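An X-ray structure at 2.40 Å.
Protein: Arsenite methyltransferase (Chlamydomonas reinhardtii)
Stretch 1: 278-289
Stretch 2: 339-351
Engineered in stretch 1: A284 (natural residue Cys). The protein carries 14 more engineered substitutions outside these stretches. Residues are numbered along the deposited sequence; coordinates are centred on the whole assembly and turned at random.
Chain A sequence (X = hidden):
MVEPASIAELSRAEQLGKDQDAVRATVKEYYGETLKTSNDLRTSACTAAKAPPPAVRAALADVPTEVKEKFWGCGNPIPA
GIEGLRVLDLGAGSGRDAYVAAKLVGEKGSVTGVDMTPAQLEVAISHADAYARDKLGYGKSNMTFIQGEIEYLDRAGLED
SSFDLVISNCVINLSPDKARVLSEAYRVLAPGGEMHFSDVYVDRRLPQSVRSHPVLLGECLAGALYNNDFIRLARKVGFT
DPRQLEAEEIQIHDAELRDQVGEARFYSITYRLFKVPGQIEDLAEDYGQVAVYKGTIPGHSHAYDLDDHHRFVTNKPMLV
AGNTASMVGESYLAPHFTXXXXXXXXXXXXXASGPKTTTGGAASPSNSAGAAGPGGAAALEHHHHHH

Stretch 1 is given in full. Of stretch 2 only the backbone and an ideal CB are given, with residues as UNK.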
# COMPACT_ATOMS: atom_id res chain seq x y z
N GLY A 278 -4.18 -17.95 6.94
CA GLY A 278 -4.40 -18.74 8.18
C GLY A 278 -3.90 -18.05 9.44
O GLY A 278 -4.15 -18.56 10.51
N GLN A 279 -3.27 -16.87 9.35
CA GLN A 279 -2.58 -16.29 10.50
C GLN A 279 -3.17 -14.99 11.02
O GLN A 279 -2.93 -14.66 12.18
CB GLN A 279 -1.09 -16.00 10.16
CG GLN A 279 -0.27 -17.25 9.76
CD GLN A 279 0.02 -18.13 10.99
OE1 GLN A 279 -0.75 -18.99 11.28
NE2 GLN A 279 1.09 -17.83 11.77
N ILE A 280 -3.86 -14.21 10.17
CA ILE A 280 -4.16 -12.84 10.52
C ILE A 280 -5.58 -12.83 11.16
O ILE A 280 -6.53 -13.34 10.55
CB ILE A 280 -4.10 -11.85 9.31
CG1 ILE A 280 -2.71 -11.83 8.59
CG2 ILE A 280 -4.40 -10.43 9.78
CD1 ILE A 280 -1.52 -11.75 9.55
N GLU A 281 -5.69 -12.35 12.40
CA GLU A 281 -6.94 -12.53 13.21
C GLU A 281 -7.56 -11.19 13.38
O GLU A 281 -6.92 -10.19 13.08
CB GLU A 281 -6.67 -13.18 14.56
CG GLU A 281 -6.18 -14.61 14.39
CD GLU A 281 -5.83 -15.27 15.71
OE1 GLU A 281 -4.66 -15.19 16.12
OE2 GLU A 281 -6.68 -15.99 16.31
N ASP A 282 -8.81 -11.13 13.79
CA ASP A 282 -9.44 -9.81 13.94
C ASP A 282 -9.30 -9.27 15.32
O ASP A 282 -9.99 -8.35 15.65
CB ASP A 282 -10.94 -9.81 13.55
CG ASP A 282 -11.78 -10.86 14.34
OD1 ASP A 282 -11.34 -11.44 15.37
OD2 ASP A 282 -12.98 -11.07 13.95
N LEU A 283 -8.44 -9.82 16.15
CA LEU A 283 -8.04 -9.07 17.36
C LEU A 283 -6.55 -9.28 17.51
O LEU A 283 -6.01 -10.26 16.97
CB LEU A 283 -8.75 -9.60 18.63
CG LEU A 283 -10.29 -9.33 18.76
CD1 LEU A 283 -10.83 -10.10 19.97
CD2 LEU A 283 -10.70 -7.86 18.87
N ALA A 284 -5.91 -8.40 18.29
CA ALA A 284 -4.58 -8.64 18.76
C ALA A 284 -4.64 -9.79 19.76
O ALA A 284 -5.26 -9.64 20.82
CB ALA A 284 -4.07 -7.33 19.44
N GLU A 285 -4.03 -10.94 19.44
CA GLU A 285 -4.11 -12.15 20.24
C GLU A 285 -2.72 -12.42 20.76
O GLU A 285 -1.71 -12.23 20.05
CB GLU A 285 -4.52 -13.38 19.39
CG GLU A 285 -5.94 -13.32 18.81
CD GLU A 285 -7.04 -13.36 19.90
OE1 GLU A 285 -6.71 -13.50 21.12
OE2 GLU A 285 -8.25 -13.25 19.55
N ASP A 286 -2.65 -12.96 21.97
CA ASP A 286 -1.36 -13.01 22.67
C ASP A 286 -0.75 -14.40 22.59
O ASP A 286 -1.21 -15.28 23.27
CB ASP A 286 -1.59 -12.66 24.15
CG ASP A 286 -0.24 -12.42 24.94
OD1 ASP A 286 0.88 -12.78 24.43
OD2 ASP A 286 -0.34 -11.79 26.06
N TYR A 287 0.30 -14.60 21.82
CA TYR A 287 0.99 -15.88 21.86
C TYR A 287 2.37 -15.77 22.55
O TYR A 287 3.19 -16.70 22.46
CB TYR A 287 1.13 -16.45 20.43
CG TYR A 287 -0.17 -16.59 19.73
CD1 TYR A 287 -0.99 -17.67 19.99
CD2 TYR A 287 -0.61 -15.62 18.82
CE1 TYR A 287 -2.23 -17.79 19.35
CE2 TYR A 287 -1.82 -15.74 18.19
CZ TYR A 287 -2.63 -16.83 18.48
OH TYR A 287 -3.84 -16.97 17.86
N GLY A 288 2.60 -14.68 23.29
CA GLY A 288 3.88 -14.48 23.97
C GLY A 288 5.12 -14.34 23.08
O GLY A 288 6.26 -14.67 23.52
N GLN A 289 4.92 -13.85 21.84
CA GLN A 289 6.03 -13.68 20.96
C GLN A 289 6.78 -12.37 21.21
O GLN A 289 6.20 -11.37 21.70
CB GLN A 289 5.59 -13.80 19.50
CG GLN A 289 5.02 -15.16 19.11
CD GLN A 289 4.05 -15.00 17.93
OE1 GLN A 289 3.06 -14.27 18.01
NE2 GLN A 289 4.41 -15.58 16.82
N UNK A 339 11.93 -13.37 15.47
CA UNK A 339 10.79 -13.65 16.29
C UNK A 339 11.20 -14.65 17.30
O UNK A 339 11.70 -15.73 16.97
CB UNK A 339 9.60 -14.14 15.47
N UNK A 340 10.92 -14.35 18.55
CA UNK A 340 11.19 -15.35 19.56
C UNK A 340 9.85 -15.83 20.04
O UNK A 340 8.99 -15.05 20.43
CB UNK A 340 12.05 -14.81 20.71
N UNK A 341 9.69 -17.13 20.09
CA UNK A 341 8.44 -17.73 20.48
C UNK A 341 7.75 -18.33 19.29
O UNK A 341 8.31 -18.41 18.20
CB UNK A 341 7.53 -16.70 21.16
N UNK A 342 6.51 -18.76 19.49
CA UNK A 342 5.68 -19.22 18.40
C UNK A 342 4.22 -19.22 18.87
O UNK A 342 3.87 -18.53 19.83
CB UNK A 342 6.12 -20.61 17.93
N UNK A 343 3.36 -19.97 18.19
CA UNK A 343 1.94 -19.88 18.45
C UNK A 343 1.45 -21.17 19.09
O UNK A 343 0.28 -21.39 19.09
CB UNK A 343 1.17 -19.59 17.16
N UNK A 344 2.32 -21.99 19.68
CA UNK A 344 1.84 -23.24 20.33
C UNK A 344 0.98 -23.03 21.58
O UNK A 344 0.25 -23.93 22.03
CB UNK A 344 3.04 -24.10 20.72
N UNK A 345 1.05 -21.85 22.16
CA UNK A 345 0.32 -21.63 23.37
C UNK A 345 -0.28 -20.29 23.26
O UNK A 345 0.43 -19.33 22.99
CB UNK A 345 1.19 -21.76 24.62
N UNK A 346 -1.59 -20.25 23.47
CA UNK A 346 -2.34 -18.99 23.45
C UNK A 346 -2.54 -18.48 24.87
O UNK A 346 -2.96 -19.24 25.79
CB UNK A 346 -3.69 -19.17 22.75
N UNK A 347 -2.33 -17.18 25.04
CA UNK A 347 -2.37 -16.58 26.38
C UNK A 347 -3.55 -15.70 26.62
O UNK A 347 -3.77 -15.25 27.76
CB UNK A 347 -1.10 -15.77 26.63
N UNK A 348 -4.29 -15.36 25.56
CA UNK A 348 -5.40 -14.47 25.81
C UNK A 348 -5.31 -13.32 24.88
O UNK A 348 -4.55 -13.33 23.93
CB UNK A 348 -5.43 -13.99 27.26
N UNK A 349 -6.16 -12.34 25.09
CA UNK A 349 -6.10 -11.22 24.25
C UNK A 349 -4.89 -10.31 24.62
O UNK A 349 -4.62 -10.09 25.80
CB UNK A 349 -7.43 -10.46 24.33
N UNK A 350 -4.20 -9.76 23.63
CA UNK A 350 -2.93 -9.10 23.89
C UNK A 350 -3.22 -7.70 24.36
O UNK A 350 -4.05 -7.03 23.75
CB UNK A 350 -2.03 -9.09 22.65
N UNK A 351 -2.61 -7.24 25.46
CA UNK A 351 -2.87 -5.85 25.94
C UNK A 351 -4.30 -5.55 26.39
O UNK A 351 -4.91 -4.51 26.04
CB UNK A 351 -2.52 -4.86 24.83

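Position 339 sits in a strand with its CB sideways to stretch 1 and nothing of that stretch within 5.5 Å, so any beta-tolerant residue would do; it is I339, whose CG2 comes to 4.2 Å from Q289 NE2. Position 340 is similarly free, open to beta-branched or other strand residues, and is I340. I340 O lies 3.3 Å from Q289 CA, a CA-H...O contact.

Position 341 is dictated by its backbone. Phi/psi of 108/-172 would jam a CB against the preceding carbonyl, and the ideal CB would also stand 3.4 Å from Q289 CA. Glycine is called for, and G341 is found.

At 342 the CB points away, leaving small, polar or charged residues all plausible. D342 OD1 accepts a hydrogen bond from the backbone N of 344, at 3.1 Å. D342 N donates to water 3, which in turn donates to Y287 O, bridging the stretches.

Position 343 is the richest. Its CB is 4.0 Å from Y287 CD1, and beyond it stretch 1 offers a tyrosine ring, the carbonyl of Q279 and the carboxylate of E281. A long, cationic chain suits this path; lysine could meet the charge, but a planar group could also address the carbonyl with two nitrogens. The residue is R343. R343 NH2 donates to Q279 O at 2.8 Å, while R343 NH1 adds a weak bond to the same oxygen at 3.1 Å. R343 CD packs over the face of the Y287 ring, 3.8 Å from its centroid. The guanidinium lies between Q279 NE2 and Y287 CE2 on opposite faces. E281 OE1, 3.4 Å from R343 NH1, forms a salt bridge of charge alone, and E281 OE1 also accepts a 2.6 Å bond from Y287 OH.

Position 344 points away, clear of stretch 1, so almost anything suits; it is A344. Position 345 is sideways, and stretch 1 sets no demand on a range of residues; it is V345.

At 346 the CB is 4.0 Å from Y287 CE1, with the E285 carboxylate nearby; an aromatic, polar or basic residue would fit. H346 sets its ring obliquely to Y287, centroids 5.3 Å apart, and brings CE1 to 3.1 Å from E285 OE1.

Position 347 points toward stretch 1, its CB 3.4 Å from D286 O, and its N donates to D286 O at 2.8 Å. G288 leaves room beside it, inviting a flat side chain. Y347 takes it: Y347 CD2 is 3.5 Å from G288 N, and a CB on G288 would clash with CE2.

Position 348, at 127/-172, again calls for glycine. G348 O accepts from D286 N at 2.8 Å.

At 349 the CB points away, so a polar chain suits; Q349 lays CG 3.5 Å from A284 O.

Position 350 faces A284, an engineered residue, and D286 CB, so an apolar residue fits. F350 places CB 4.2 Å from A284 CB, and its N donates to A284 O at 3.0 Å.

Position 351 has positive phi, tolerable for asparagine, aspartate or glycine; D351 N donates to water 1, which donates to D286 OD2.

Stretch 2, residues 339-351: IIGDRAVHYGQFD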
# COMPACT_ATOMS: atom_id res chain seq x y z
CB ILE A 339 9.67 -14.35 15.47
CG1 ILE A 339 9.25 -13.48 14.29
CG2 ILE A 339 8.44 -14.43 16.31
CD1 ILE A 339 8.75 -12.09 14.74
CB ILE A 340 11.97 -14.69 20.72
CG1 ILE A 340 13.40 -14.35 20.26
CG2 ILE A 340 12.05 -15.64 21.87
CD1 ILE A 340 13.93 -13.01 20.74
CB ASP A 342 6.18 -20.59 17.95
CG ASP A 342 6.06 -21.60 19.02
OD1 ASP A 342 5.31 -21.35 20.01
OD2 ASP A 342 6.71 -22.65 18.90
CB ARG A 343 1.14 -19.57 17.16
CG ARG A 343 1.33 -18.17 16.63
CD ARG A 343 0.08 -17.89 15.78
NE ARG A 343 0.18 -16.66 15.01
CZ ARG A 343 -0.84 -16.06 14.39
NH1 ARG A 343 -2.11 -16.58 14.41
NH2 ARG A 343 -0.58 -14.93 13.68
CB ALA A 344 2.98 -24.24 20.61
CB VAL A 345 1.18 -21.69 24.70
CG1 VAL A 345 0.26 -21.38 25.89
CG2 VAL A 345 1.91 -23.06 24.88
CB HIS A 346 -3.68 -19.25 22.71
CG HIS A 346 -4.64 -18.11 22.70
ND1 HIS A 346 -4.43 -16.97 21.96
CD2 HIS A 346 -5.82 -17.94 23.31
CE1 HIS A 346 -5.43 -16.12 22.15
NE2 HIS A 346 -6.29 -16.70 22.97
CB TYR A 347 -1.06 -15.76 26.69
CG TYR A 347 0.17 -16.64 26.72
CD1 TYR A 347 0.55 -17.32 27.88
CD2 TYR A 347 0.94 -16.81 25.56
CE1 TYR A 347 1.67 -18.16 27.87
CE2 TYR A 347 2.05 -17.64 25.52
CZ TYR A 347 2.43 -18.31 26.66
OH TYR A 347 3.54 -19.13 26.57
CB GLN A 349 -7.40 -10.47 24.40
CG GLN A 349 -7.52 -9.29 23.43
CD GLN A 349 -8.81 -8.58 23.65
OE1 GLN A 349 -9.78 -9.14 24.30
NE2 GLN A 349 -8.90 -7.38 23.13
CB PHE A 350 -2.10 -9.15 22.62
CG PHE A 350 -0.87 -8.30 22.67
CD1 PHE A 350 0.28 -8.80 23.16
CD2 PHE A 350 -0.90 -7.00 22.21
CE1 PHE A 350 1.42 -8.04 23.18
CE2 PHE A 350 0.24 -6.23 22.21
CZ PHE A 350 1.42 -6.77 22.68
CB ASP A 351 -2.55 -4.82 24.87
CG ASP A 351 -1.25 -4.16 25.10
OD1 ASP A 351 -0.48 -4.68 25.93
OD2 ASP A 351 -1.01 -3.11 24.47
O HOH W 1 -1.01 -9.12 26.59
O HOH W 2 -3.02 -19.03 15.54
O HOH W 3 5.72 -17.42 22.10
O HOH W 4 2.57 -15.02 14.57
O HOH W 5 6.33 -17.36 15.65
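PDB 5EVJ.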